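Local coordinates for protein aerobactin synthase IucA (Klebsiella pneumoniae subsp. pneumoniae, PDB 5JM7) that probably catalyses the ATP-dependent joining of citrate to acetylated hydroxylysine, a step in the assembly of the siderophore aerobactin, as a member of the IucA/IucC family of NRPS-independent siderophore synthetases, at residues E192-N197 and L303-Q308; W401-C406 and M510-T515; H126-L131 and Q369-G374; R180-N185 and F224-W229. One frame throughout, in Å; residues are numbered along the deposited sequence.

Interaction 1. Residues E192-N197 and L303-Q308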
loop_
_atom_site.group_PDB
_atom_site.type_symbol
_atom_site.label_atom_id
_atom_site.label_comp_id
_atom_site.label_asym_id
_atom_site.label_seq_id
_atom_site.Cartn_x
_atom_site.Cartn_y
_atom_site.Cartn_z
ATOM N N GLU A 192 23.476 -27.067 -7.367
ATOM C CA GLU A 192 22.325 -27.675 -7.990
ATOM C C GLU A 192 21.088 -26.864 -7.771
ATOM O O GLU A 192 21.021 -26.032 -6.906
ATOM C CB GLU A 192 21.971 -28.998 -7.332
ATOM C CG GLU A 192 22.987 -30.103 -7.298
ATOM C CD GLU A 192 22.420 -31.355 -6.675
ATOM O OE1 GLU A 192 22.702 -31.589 -5.500
ATOM O OE2 GLU A 192 21.677 -32.085 -7.341
ATOM N N SER A 193 20.085 -27.156 -8.562
ATOM C CA SER A 193 18.799 -26.507 -8.398
ATOM C C SER A 193 17.706 -27.330 -9.058
ATOM O O SER A 193 17.941 -27.999 -10.071
ATOM C CB SER A 193 18.806 -25.108 -9.014
ATOM O OG SER A 193 17.477 -24.618 -9.076
ATOM N N LEU A 194 16.500 -27.233 -8.503
ATOM C CA LEU A 194 15.318 -27.854 -9.089
ATOM C C LEU A 194 14.527 -26.825 -9.889
ATOM O O LEU A 194 14.598 -25.622 -9.619
ATOM C CB LEU A 194 14.408 -28.483 -8.019
ATOM C CG LEU A 194 15.027 -29.664 -7.260
ATOM C CD1 LEU A 194 14.002 -30.273 -6.280
ATOM C CD2 LEU A 194 15.537 -30.722 -8.214
ATOM N N HIS A 195 13.710 -27.281 -10.828
ATOM C CA HIS A 195 12.807 -26.442 -11.648
ATOM C C HIS A 195 13.589 -25.596 -12.621
ATOM O O HIS A 195 13.470 -25.738 -13.807
ATOM C CB HIS A 195 11.839 -25.697 -10.760
ATOM C CG HIS A 195 11.236 -26.564 -9.707
ATOM N ND1 HIS A 195 10.279 -27.508 -9.976
ATOM C CD2 HIS A 195 11.492 -26.657 -8.388
ATOM C CE1 HIS A 195 9.957 -28.132 -8.866
ATOM N NE2 HIS A 195 10.685 -27.639 -7.890
ATOM N N LEU A 196 14.417 -24.731 -12.091
ATOM C CA LEU A 196 15.454 -24.080 -12.865
ATOM C C LEU A 196 16.766 -24.804 -12.592
ATOM O O LEU A 196 16.998 -25.250 -11.461
ATOM C CB LEU A 196 15.577 -22.622 -12.447
ATOM C CG LEU A 196 14.320 -21.757 -12.546
ATOM C CD1 LEU A 196 14.626 -20.399 -11.936
ATOM C CD2 LEU A 196 13.854 -21.601 -13.981
ATOM N N ASN A 197 17.622 -24.929 -13.614
ATOM C CA ASN A 197 18.966 -25.451 -13.376
ATOM C C ASN A 197 19.782 -24.387 -12.625
ATOM O O ASN A 197 19.312 -23.272 -12.370
ATOM C CB ASN A 197 19.625 -25.894 -14.691
ATOM C CG ASN A 197 19.927 -24.716 -15.666
ATOM O OD1 ASN A 197 20.252 -23.599 -15.255
ATOM N ND2 ASN A 197 19.830 -24.987 -16.968
ATOM N N LEU A 303 14.744 -33.915 0.225
ATOM C CA LEU A 303 13.374 -33.622 0.615
ATOM C C LEU A 303 12.665 -32.856 -0.496
ATOM O O LEU A 303 11.485 -33.105 -0.773
ATOM C CB LEU A 303 13.360 -32.853 1.928
ATOM C CG LEU A 303 11.975 -32.560 2.489
ATOM C CD1 LEU A 303 11.298 -33.876 2.761
ATOM C CD2 LEU A 303 12.147 -31.777 3.774
ATOM N N ALA A 304 13.388 -31.953 -1.177
ATOM C CA ALA A 304 12.809 -31.236 -2.315
ATOM C C ALA A 304 12.440 -32.194 -3.442
ATOM O O ALA A 304 11.342 -32.116 -3.997
ATOM C CB ALA A 304 13.774 -30.157 -2.807
ATOM N N ARG A 305 13.335 -33.131 -3.787
ATOM C CA ARG A 305 12.954 -34.129 -4.793
ATOM C C ARG A 305 11.857 -35.043 -4.294
ATOM O O ARG A 305 11.018 -35.493 -5.087
ATOM C CB ARG A 305 14.128 -34.994 -5.247
ATOM C CG ARG A 305 15.147 -34.228 -6.046
ATOM C CD ARG A 305 16.178 -35.138 -6.656
ATOM N NE ARG A 305 17.068 -34.334 -7.477
ATOM C CZ ARG A 305 18.188 -33.780 -7.045
ATOM N NH1 ARG A 305 18.610 -34.032 -5.818
ATOM N NH2 ARG A 305 18.912 -33.033 -7.862
ATOM N N LEU A 306 11.842 -35.324 -2.991
ATOM C CA LEU A 306 10.774 -36.154 -2.461
ATOM C C LEU A 306 9.443 -35.416 -2.529
ATOM O O LEU A 306 8.389 -36.046 -2.724
ATOM C CB LEU A 306 11.091 -36.568 -1.024
ATOM C CG LEU A 306 10.090 -37.561 -0.479
ATOM C CD1 LEU A 306 10.243 -38.852 -1.288
ATOM C CD2 LEU A 306 10.325 -37.798 1.010
ATOM N N ALA A 307 9.474 -34.076 -2.403
ATOM C CA ALA A 307 8.249 -33.291 -2.481
ATOM C C ALA A 307 7.650 -33.236 -3.887
ATOM O O ALA A 307 6.536 -32.715 -4.037
ATOM C CB ALA A 307 8.470 -31.875 -1.940
ATOM N N GLN A 308 8.304 -33.803 -4.900
ATOM C CA GLN A 308 7.710 -33.885 -6.231
ATOM C C GLN A 308 6.881 -35.151 -6.443
ATOM O O GLN A 308 6.258 -35.283 -7.507
ATOM C CB GLN A 308 8.782 -33.848 -7.320
ATOM C CG GLN A 308 9.666 -32.635 -7.300
ATOM C CD GLN A 308 8.883 -31.335 -7.444
ATOM O OE1 GLN A 308 8.328 -31.055 -8.505
ATOM N NE2 GLN A 308 8.922 -30.497 -6.413
#
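E192 and R305 meet at one end of this contact, and their side chains cross at about a right angle. The guanidinium offers NH2 to E192 OE2 at 3.0 Å, in a salt bridge whose hydrogen bond is fairly straight, 163° at the hydrogen. OE2 lies close to the guanidinium plane and is met on its syn side, though R305 NH2 stands 31° out of the carboxylate plane. An extended chain from CG to NE carries the arginine group away from its helix toward the strand.

L194 packs between the strand end and the helix. Its two methyls divide the work: CD1 sits on A304 CB at 3.5 Å, while CD2 lies 4.0 Å from R305 NE, oblique to the guanidinium, so the leucine bridges A304 and the side of the arginine chain. Farther along, H195 and Q308 come from opposite directions. The amide is turned steeply, 69° from the imidazole plane, and Q308 OE1 approaches H195 CE1 at the ring edge at 3.4 Å.

The other carboxylate oxygen, E192 OE1, accepts from W330 NE1, giving the glutamate a second partner. Strand 189-193 pairs through E192 with strand 329-334, and M301 of helix 294-306 touches both E192 and L194, joining this sheet edge to the C-terminal end of that helix.

Interaction 2. Residues W401-C406 and M510-T515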
loop_
_atom_site.group_PDB
_atom_site.type_symbol
_atom_site.label_atom_id
_atom_site.label_comp_id
_atom_site.label_asym_id
_atom_site.label_seq_id
_atom_site.Cartn_x
_atom_site.Cartn_y
_atom_site.Cartn_z
ATOM N N TRP A 401 -6.649 -20.526 20.978
ATOM C CA TRP A 401 -5.350 -20.469 20.317
ATOM C C TRP A 401 -4.599 -21.785 20.510
ATOM O O TRP A 401 -3.931 -22.265 19.585
ATOM C CB TRP A 401 -4.518 -19.325 20.885
ATOM C CG TRP A 401 -3.387 -18.803 20.010
ATOM C CD1 TRP A 401 -3.435 -17.665 19.240
ATOM C CD2 TRP A 401 -2.115 -19.421 19.730
ATOM N NE1 TRP A 401 -2.248 -17.488 18.579
ATOM C CE2 TRP A 401 -1.422 -18.555 18.844
ATOM C CE3 TRP A 401 -1.474 -20.597 20.176
ATOM C CZ2 TRP A 401 -0.130 -18.829 18.377
ATOM C CZ3 TRP A 401 -0.191 -20.872 19.709
ATOM C CH2 TRP A 401 0.474 -19.977 18.817
ATOM N N VAL A 402 -4.692 -22.376 21.716
ATOM C CA VAL A 402 -4.108 -23.697 21.973
ATOM C C VAL A 402 -4.749 -24.761 21.087
ATOM O O VAL A 402 -4.055 -25.614 20.515
ATOM C CB VAL A 402 -4.237 -24.069 23.465
ATOM C CG1 VAL A 402 -3.890 -25.591 23.698
ATOM C CG2 VAL A 402 -3.334 -23.208 24.307
ATOM N N ASP A 403 -6.080 -24.730 20.959
ATOM C CA ASP A 403 -6.781 -25.732 20.160
ATOM C C ASP A 403 -6.405 -25.630 18.680
ATOM O O ASP A 403 -6.195 -26.654 18.010
ATOM C CB ASP A 403 -8.300 -25.582 20.320
ATOM C CG ASP A 403 -8.814 -25.984 21.712
ATOM O OD1 ASP A 403 -8.057 -26.579 22.517
ATOM O OD2 ASP A 403 -10.009 -25.729 21.975
ATOM N N ALA A 404 -6.319 -24.406 18.151
ATOM C CA ALA A 404 -5.957 -24.242 16.746
ATOM C C ALA A 404 -4.489 -24.597 16.517
ATOM O O ALA A 404 -4.143 -25.212 15.500
ATOM C CB ALA A 404 -6.252 -22.820 16.291
ATOM N N TYR A 405 -3.618 -24.232 17.464
ATOM C CA TYR A 405 -2.227 -24.676 17.416
ATOM C C TYR A 405 -2.126 -26.195 17.239
ATOM O O TYR A 405 -1.386 -26.676 16.373
ATOM C CB TYR A 405 -1.501 -24.221 18.686
ATOM C CG TYR A 405 -0.100 -24.766 18.813
ATOM C CD1 TYR A 405 0.989 -24.143 18.193
ATOM C CD2 TYR A 405 0.133 -25.942 19.526
ATOM C CE1 TYR A 405 2.284 -24.671 18.312
ATOM C CE2 TYR A 405 1.404 -26.472 19.647
ATOM C CZ TYR A 405 2.472 -25.844 19.035
ATOM O OH TYR A 405 3.717 -26.409 19.171
ATOM N N CYS A 406 -2.882 -26.965 18.036
ATOM C CA CYS A 406 -2.847 -28.434 17.931
ATOM C C CYS A 406 -3.332 -28.920 16.571
ATOM O O CYS A 406 -2.752 -29.850 16.001
ATOM C CB CYS A 406 -3.702 -29.093 19.018
ATOM S SG CYS A 406 -3.135 -28.806 20.696
ATOM N N MET A 510 -2.454 -28.076 29.262
ATOM C CA MET A 510 -1.889 -29.344 28.799
ATOM C C MET A 510 -2.928 -30.445 28.732
ATOM O O MET A 510 -2.741 -31.394 27.969
ATOM C CB MET A 510 -0.715 -29.807 29.668
ATOM C CG MET A 510 0.547 -28.928 29.545
ATOM S SD MET A 510 1.962 -29.661 30.401
ATOM C CE MET A 510 1.559 -29.360 32.140
ATOM N N ALA A 511 -4.014 -30.335 29.496
ATOM C CA ALA A 511 -5.128 -31.264 29.329
ATOM C C ALA A 511 -5.840 -31.046 27.992
ATOM O O ALA A 511 -6.305 -32.017 27.374
ATOM C CB ALA A 511 -6.109 -31.135 30.495
ATOM N N ARG A 512 -5.965 -29.784 27.546
ATOM C CA ARG A 512 -6.418 -29.513 26.178
ATOM C C ARG A 512 -5.600 -30.324 25.185
ATOM O O ARG A 512 -6.140 -31.085 24.373
ATOM C CB ARG A 512 -6.286 -28.032 25.809
ATOM C CG ARG A 512 -7.093 -27.018 26.574
ATOM C CD ARG A 512 -8.472 -27.463 26.413
ATOM N NE ARG A 512 -9.508 -26.560 26.869
ATOM C CZ ARG A 512 -10.163 -25.747 26.062
ATOM N NH1 ARG A 512 -9.914 -25.769 24.762
ATOM N NH2 ARG A 512 -11.123 -24.991 26.549
ATOM N N VAL A 513 -4.277 -30.163 25.244
ATOM C CA VAL A 513 -3.393 -30.798 24.270
ATOM C C VAL A 513 -3.531 -32.319 24.328
ATOM O O VAL A 513 -3.649 -32.985 23.294
ATOM C CB VAL A 513 -1.943 -30.341 24.513
ATOM C CG1 VAL A 513 -0.992 -31.070 23.590
ATOM C CG2 VAL A 513 -1.835 -28.816 24.345
ATOM N N ARG A 514 -3.508 -32.889 25.541
ATOM C CA ARG A 514 -3.661 -34.335 25.721
ATOM C C ARG A 514 -4.904 -34.877 25.034
ATOM O O ARG A 514 -4.842 -35.904 24.345
ATOM C CB ARG A 514 -3.695 -34.667 27.209
ATOM C CG ARG A 514 -3.981 -36.116 27.534
ATOM C CD ARG A 514 -3.957 -36.296 29.063
ATOM N NE ARG A 514 -4.907 -35.379 29.695
ATOM C CZ ARG A 514 -6.215 -35.596 29.794
ATOM N NH1 ARG A 514 -6.738 -36.726 29.323
ATOM N NH2 ARG A 514 -6.992 -34.688 30.374
ATOM N N THR A 515 -6.037 -34.187 25.186
ATOM C CA THR A 515 -7.276 -34.661 24.566
ATOM C C THR A 515 -7.196 -34.608 23.041
ATOM O O THR A 515 -7.590 -35.563 22.360
ATOM C CB THR A 515 -8.458 -33.837 25.094
ATOM O OG1 THR A 515 -8.559 -34.020 26.518
ATOM C CG2 THR A 515 -9.775 -34.247 24.439
#
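Segments 401-406 and 510-515, which touch through V402 and V513, are helical and run in broadly the same direction, with a crossing angle of -32° and a closest approach of 9.8 Å between their axes. The CA atoms of C406 and V513 come within 6.8 Å, consistent with the small cysteine side chain at this point.

V513 CG2 is the meeting point of the apolar part. It touches V402 CG1 at 3.9 Å and C406 SG at the same distance, two residues one helical turn apart on the facing helix. V402 points CG1 across because that methyl is anti to its own nitrogen (chi1 168°), and the same methyl also rests against R512 CB at 4.0 Å.

At the flank, D403 and R512 form a salt bridge, with D403 OD2 2.8 Å from R512 NH1 at the guanidinium edge. The other oxygen, D403 OD1, is 3.0 Å from the same nitrogen, so one terminal nitrogen faces both carboxylate oxygens. The two planes are 28° apart. The arginine chain bends at chi2, turning its head back toward the aspartate.

Helix 475-500 packs beside helix 394-420: L498 touches V402, and T491 is hydrogen-bonded to Y405 OH. W401 turns to helix 378-390 and strand 439-445, so the pair is flanked by two further helices, 475-500 and 378-390, and by that strand.

Interaction 3. Residues H126-L131 and Q369-G374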
loop_
_atom_site.group_PDB
_atom_site.type_symbol
_atom_site.label_atom_id
_atom_site.label_comp_id
_atom_site.label_asym_id
_atom_site.label_seq_id
_atom_site.Cartn_x
_atom_site.Cartn_y
_atom_site.Cartn_z
ATOM N N HIS A 126 14.963 -0.672 22.728
ATOM C CA HIS A 126 14.024 0.076 23.502
ATOM C C HIS A 126 12.696 0.115 22.739
ATOM O O HIS A 126 11.672 0.366 23.308
ATOM C CB HIS A 126 14.599 1.420 23.912
ATOM C CG HIS A 126 15.401 1.336 25.167
ATOM N ND1 HIS A 126 15.155 0.385 26.130
ATOM C CD2 HIS A 126 16.428 2.080 25.629
ATOM C CE1 HIS A 126 16.000 0.544 27.130
ATOM N NE2 HIS A 126 16.786 1.564 26.849
ATOM N N ASP A 127 12.704 -0.279 21.501
ATOM C CA ASP A 127 11.470 -0.327 20.791
ATOM C C ASP A 127 10.737 -1.641 21.070
ATOM O O ASP A 127 9.714 -1.885 20.494
ATOM C CB ASP A 127 11.780 -0.267 19.276
ATOM C CG ASP A 127 12.246 -1.627 18.684
ATOM O OD1 ASP A 127 13.227 -2.163 19.188
ATOM O OD2 ASP A 127 11.619 -2.182 17.760
ATOM N N TRP A 128 11.282 -2.517 21.888
ATOM C CA TRP A 128 10.747 -3.884 21.927
ATOM C C TRP A 128 9.301 -3.907 22.409
ATOM O O TRP A 128 8.448 -4.558 21.797
ATOM C CB TRP A 128 11.601 -4.802 22.805
ATOM C CG TRP A 128 11.261 -6.309 22.650
ATOM C CD1 TRP A 128 11.918 -7.214 21.839
ATOM C CD2 TRP A 128 10.171 -7.050 23.274
ATOM N NE1 TRP A 128 11.320 -8.463 21.946
ATOM C CE2 TRP A 128 10.254 -8.390 22.813
ATOM C CE3 TRP A 128 9.151 -6.711 24.171
ATOM C CZ2 TRP A 128 9.351 -9.394 23.232
ATOM C CZ3 TRP A 128 8.255 -7.711 24.589
ATOM C CH2 TRP A 128 8.363 -9.033 24.114
ATOM N N ALA A 129 9.005 -3.190 23.497
ATOM C CA ALA A 129 7.643 -3.183 24.032
ATOM C C ALA A 129 6.603 -2.823 22.981
ATOM O O ALA A 129 5.466 -3.304 23.049
ATOM C CB ALA A 129 7.527 -2.216 25.211
ATOM N N ALA A 130 6.978 -2.005 21.995
ATOM C CA ALA A 130 6.045 -1.562 20.968
ATOM C C ALA A 130 5.688 -2.672 20.003
ATOM O O ALA A 130 4.685 -2.560 19.297
ATOM C CB ALA A 130 6.643 -0.370 20.186
ATOM N N LEU A 131 6.507 -3.722 19.931
ATOM C CA LEU A 131 6.115 -4.934 19.215
ATOM C C LEU A 131 4.817 -5.548 19.749
ATOM O O LEU A 131 4.175 -6.313 19.026
ATOM C CB LEU A 131 7.235 -5.977 19.272
ATOM C CG LEU A 131 8.535 -5.524 18.596
ATOM C CD1 LEU A 131 9.669 -6.508 18.890
ATOM C CD2 LEU A 131 8.328 -5.421 17.095
ATOM N N GLN A 369 8.884 -16.484 23.806
ATOM C CA GLN A 369 9.960 -15.999 24.675
ATOM C C GLN A 369 9.417 -15.100 25.776
ATOM O O GLN A 369 8.438 -14.365 25.597
ATOM C CB GLN A 369 11.037 -15.209 23.898
ATOM C CG GLN A 369 10.502 -13.961 23.210
ATOM C CD GLN A 369 11.587 -13.036 22.662
ATOM O OE1 GLN A 369 12.763 -13.373 22.629
ATOM N NE2 GLN A 369 11.169 -11.895 22.156
ATOM N N ALA A 370 10.056 -15.166 26.931
ATOM C CA ALA A 370 9.711 -14.247 28.004
ATOM C C ALA A 370 10.135 -12.836 27.610
ATOM O O ALA A 370 11.143 -12.642 26.923
ATOM C CB ALA A 370 10.380 -14.680 29.312
ATOM N N ALA A 371 9.340 -11.866 28.005
ATOM C CA ALA A 371 9.560 -10.491 27.584
ATOM C C ALA A 371 10.703 -9.875 28.390
ATOM O O ALA A 371 10.736 -10.009 29.619
ATOM C CB ALA A 371 8.285 -9.673 27.753
ATOM N N PRO A 372 11.646 -9.186 27.741
ATOM C CA PRO A 372 12.779 -8.611 28.490
ATOM C C PRO A 372 12.368 -7.647 29.592
ATOM O O PRO A 372 13.089 -7.536 30.586
ATOM C CB PRO A 372 13.589 -7.909 27.397
ATOM C CG PRO A 372 12.586 -7.572 26.352
ATOM C CD PRO A 372 11.633 -8.738 26.336
ATOM N N ASP A 373 11.217 -6.988 29.473
ATOM C CA ASP A 373 10.762 -6.018 30.463
ATOM C C ASP A 373 9.794 -6.604 31.494
ATOM O O ASP A 373 9.206 -5.846 32.274
ATOM C CB ASP A 373 10.108 -4.833 29.753
ATOM C CG ASP A 373 8.867 -5.237 28.966
ATOM O OD1 ASP A 373 8.521 -6.449 28.969
ATOM O OD2 ASP A 373 8.262 -4.352 28.313
ATOM N N GLY A 374 9.596 -7.923 31.509
ATOM C CA GLY A 374 8.683 -8.550 32.448
ATOM C C GLY A 374 7.207 -8.478 32.096
ATOM O O GLY A 374 6.393 -9.049 32.825
#
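Two loops meet here round a buried tryptophan: W128, in the linker between helices 101-124 and 138-142, packs against P372 in the type I beta turn A371-G374, which lies between helices 364-368 and 378-390. The proline lies over the indole face in a CH-pi contact. P372 CD stands 3.6 Å from the centroid of the six-membered ring of W128, only 4° off the ring normal, and P372 CG lies 3.9 Å from W128 CD2, over the junction of the two rings. The side chain of W128 runs out toward the turn because CG is anti to its nitrogen (chi1 -168°). L131 CD1 lies across the opposite face, offset toward the rim, and the ring is therefore clasped between a proline and a leucine. Toward the far end of the indole, A371 CB approaches W128 CH2 at 3.7 Å.

Q369 meets the ring edge from the opposite direction, its NE2 3.3 Å from W128 CZ2, with the amide turned 48° from the indole plane. Beyond the tryptophan, A129 CB touches D373 OD2 at 3.8 Å; a salt bridge from D373 OD1 to R132, the residue after L131, is a second link between the turn and this loop.

The two N-H groups, W128 NE1 and Q369 NE2, lie 3.4 Å apart and cannot bond to each other. Both instead donate to A144 O, and Q369 OE1 accepts from L146 N. A single carbonyl thus gathers both donors, explaining their closeness, and the polar atoms at the indole edge are satisfied by backbone from a third piece of chain.

Interaction 4. Residues R180-N185 and F224-W229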
loop_
_atom_site.group_PDB
_atom_site.type_symbol
_atom_site.label_atom_id
_atom_site.label_comp_id
_atom_site.label_asym_id
_atom_site.label_seq_id
_atom_site.Cartn_x
_atom_site.Cartn_y
_atom_site.Cartn_z
ATOM N N ARG A 180 26.871 -9.231 -0.657
ATOM C CA ARG A 180 28.086 -9.076 -1.427
ATOM C C ARG A 180 28.111 -10.071 -2.587
ATOM O O ARG A 180 27.544 -11.164 -2.504
ATOM C CB ARG A 180 29.305 -9.267 -0.538
ATOM C CG ARG A 180 30.526 -8.911 -1.282
ATOM C CD ARG A 180 31.675 -8.873 -0.399
ATOM N NE ARG A 180 32.805 -8.300 -1.106
ATOM C CZ ARG A 180 33.927 -7.985 -0.489
ATOM N NH1 ARG A 180 34.014 -8.203 0.819
ATOM N NH2 ARG A 180 34.946 -7.471 -1.157
ATOM N N TRP A 181 28.780 -9.692 -3.675
ATOM C CA TRP A 181 28.645 -10.423 -4.926
ATOM C C TRP A 181 29.996 -10.611 -5.593
ATOM O O TRP A 181 30.814 -9.693 -5.617
ATOM C CB TRP A 181 27.713 -9.677 -5.892
ATOM C CG TRP A 181 26.330 -9.494 -5.380
ATOM C CD1 TRP A 181 25.886 -8.459 -4.622
ATOM C CD2 TRP A 181 25.188 -10.332 -5.634
ATOM N NE1 TRP A 181 24.540 -8.617 -4.346
ATOM C CE2 TRP A 181 24.086 -9.750 -4.966
ATOM C CE3 TRP A 181 24.996 -11.514 -6.350
ATOM C CZ2 TRP A 181 22.811 -10.315 -4.988
ATOM C CZ3 TRP A 181 23.727 -12.080 -6.370
ATOM C CH2 TRP A 181 22.651 -11.480 -5.692
ATOM N N PHE A 182 30.210 -11.800 -6.150
ATOM C CA PHE A 182 31.329 -12.099 -7.034
ATOM C C PHE A 182 30.801 -12.398 -8.431
ATOM O O PHE A 182 29.740 -13.008 -8.578
ATOM C CB PHE A 182 32.129 -13.331 -6.572
ATOM C CG PHE A 182 32.882 -13.161 -5.298
ATOM C CD1 PHE A 182 33.045 -11.913 -4.725
ATOM C CD2 PHE A 182 33.479 -14.259 -4.699
ATOM C CE1 PHE A 182 33.763 -11.762 -3.560
ATOM C CE2 PHE A 182 34.200 -14.128 -3.544
ATOM C CZ PHE A 182 34.345 -12.861 -2.972
ATOM N N ALA A 183 31.551 -11.995 -9.451
ATOM C CA ALA A 183 31.435 -12.600 -10.769
ATOM C C ALA A 183 32.417 -13.764 -10.823
ATOM O O ALA A 183 33.619 -13.562 -10.646
ATOM C CB ALA A 183 31.734 -11.591 -11.878
ATOM N N VAL A 184 31.914 -14.978 -11.050
ATOM C CA VAL A 184 32.713 -16.194 -10.906
ATOM C C VAL A 184 32.651 -17.001 -12.191
ATOM O O VAL A 184 31.563 -17.261 -12.712
ATOM C CB VAL A 184 32.227 -17.069 -9.737
ATOM C CG1 VAL A 184 33.129 -18.286 -9.601
ATOM C CG2 VAL A 184 32.176 -16.278 -8.454
ATOM N N ASN A 185 33.805 -17.453 -12.664
ATOM C CA ASN A 185 33.826 -18.323 -13.830
ATOM C C ASN A 185 33.064 -19.613 -13.537
ATOM O O ASN A 185 33.209 -20.213 -12.467
ATOM C CB ASN A 185 35.271 -18.606 -14.247
ATOM C CG ASN A 185 35.383 -19.314 -15.604
ATOM O OD1 ASN A 185 34.593 -20.185 -15.958
ATOM N ND2 ASN A 185 36.332 -18.862 -16.402
ATOM N N PHE A 224 27.392 -14.616 -8.057
ATOM C CA PHE A 224 27.474 -15.531 -6.919
ATOM C C PHE A 224 27.281 -14.701 -5.661
ATOM O O PHE A 224 28.117 -13.818 -5.374
ATOM C CB PHE A 224 28.822 -16.255 -6.896
ATOM C CG PHE A 224 28.942 -17.327 -5.829
ATOM C CD1 PHE A 224 28.515 -18.623 -6.083
ATOM C CD2 PHE A 224 29.478 -17.038 -4.587
ATOM C CE1 PHE A 224 28.628 -19.608 -5.114
ATOM C CE2 PHE A 224 29.572 -18.024 -3.604
ATOM C CZ PHE A 224 29.153 -19.304 -3.869
ATOM N N PRO A 225 26.205 -14.918 -4.906
ATOM C CA PRO A 225 25.967 -14.121 -3.698
ATOM C C PRO A 225 26.783 -14.618 -2.515
ATOM O O PRO A 225 27.177 -15.782 -2.436
ATOM C CB PRO A 225 24.470 -14.319 -3.444
ATOM C CG PRO A 225 24.202 -15.689 -3.993
ATOM C CD PRO A 225 25.106 -15.862 -5.180
ATOM N N LEU A 226 27.009 -13.712 -1.567
ATOM C CA LEU A 226 27.799 -13.999 -0.381
ATOM C C LEU A 226 27.270 -13.164 0.771
ATOM O O LEU A 226 26.793 -12.042 0.572
ATOM C CB LEU A 226 29.268 -13.679 -0.594
ATOM C CG LEU A 226 30.079 -14.534 -1.556
ATOM C CD1 LEU A 226 31.290 -13.769 -1.892
ATOM C CD2 LEU A 226 30.490 -15.820 -0.882
ATOM N N HIS A 227 27.335 -13.732 1.972
ATOM C CA HIS A 227 27.144 -12.937 3.172
ATOM C C HIS A 227 28.233 -11.866 3.221
ATOM O O HIS A 227 29.365 -12.111 2.787
ATOM C CB HIS A 227 27.195 -13.837 4.416
ATOM C CG HIS A 227 26.816 -13.143 5.693
ATOM N ND1 HIS A 227 27.724 -12.452 6.469
ATOM C CD2 HIS A 227 25.616 -13.015 6.314
ATOM C CE1 HIS A 227 27.098 -11.938 7.517
ATOM N NE2 HIS A 227 25.821 -12.268 7.448
ATOM N N PRO A 228 27.929 -10.665 3.710
ATOM C CA PRO A 228 28.940 -9.592 3.630
ATOM C C PRO A 228 30.171 -9.860 4.488
ATOM O O PRO A 228 31.297 -9.579 4.058
ATOM C CB PRO A 228 28.163 -8.354 4.094
ATOM C CG PRO A 228 26.695 -8.703 3.824
ATOM C CD PRO A 228 26.621 -10.165 4.167
ATOM N N TRP A 229 29.992 -10.402 5.696
ATOM C CA TRP A 229 31.142 -10.741 6.525
ATOM C C TRP A 229 31.882 -11.940 5.946
ATOM O O TRP A 229 33.116 -11.934 5.843
ATOM C CB TRP A 229 30.682 -11.025 7.954
ATOM C CG TRP A 229 31.796 -11.199 8.941
ATOM C CD1 TRP A 229 32.318 -10.242 9.766
ATOM C CD2 TRP A 229 32.542 -12.401 9.199
ATOM N NE1 TRP A 229 33.332 -10.778 10.533
ATOM C CE2 TRP A 229 33.497 -12.095 10.199
ATOM C CE3 TRP A 229 32.499 -13.699 8.683
ATOM C CZ2 TRP A 229 34.398 -13.041 10.689
ATOM C CZ3 TRP A 229 33.399 -14.637 9.171
ATOM C CH2 TRP A 229 34.333 -14.300 10.166
#
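R180, W181 and F182 pair with L226, P225 and F224 as neighbouring antiparallel strands. In the hydrogen-bonded pair F182-F224, F182 N donates to F224 O at 3.0 Å and an almost straight 172°, and F224 N returns a bond to F182 O. At R180-L226 the pairing is less regular: R180 N to L226 O is sound at 3.1 Å, but L226 N to R180 O is weak, bent to 126°.

The tightest packing lies on the face of F182 and L226, where L226 CD1 sits over the phenyl ring 3.3 Å from its centroid; the side chains cross at about a right angle. V184 CG2 meets F224 CB at 3.7 Å on the same side. The W181 face is looser, with P225 CB 4.1 Å from the centroid of the W181 six-membered ring and 24° off its normal. Neither side faces solvent, since every touching residue is buried.

The extended R180 reaches past P228 to D251 and E232, two acids that bind its guanidinium. Strand 177-185 is the middle of three, with strand 249-255 on its other edge. L235 of helix 228-236 covers R180 and F182, while strand 329-334 touches V184 and F224.

In the fold
Interaction 3 opens first and closes after interactions 1 and 4, so its two loops bracket the chain that forms both; interaction 2 follows later and lies in the ferric iron reductase FhuF-like family region. Interactions 1 and 4 fall within the IucA/IucC family region, with centres 23 Å apart, and their segments alternate along the chain. Strands 177-185 and 189-193 are consecutive, and strand 329-334 adjoins both contacts. Interactions 2 and 3 are 26 Å apart between centres and both have helix 378-390 beside them. Interactions 2 and 4 are farthest apart, 46 Å between centres, on opposite sides of the chain's centre, so the four contacts spread over much of the chain, each joining sequence-distant segments.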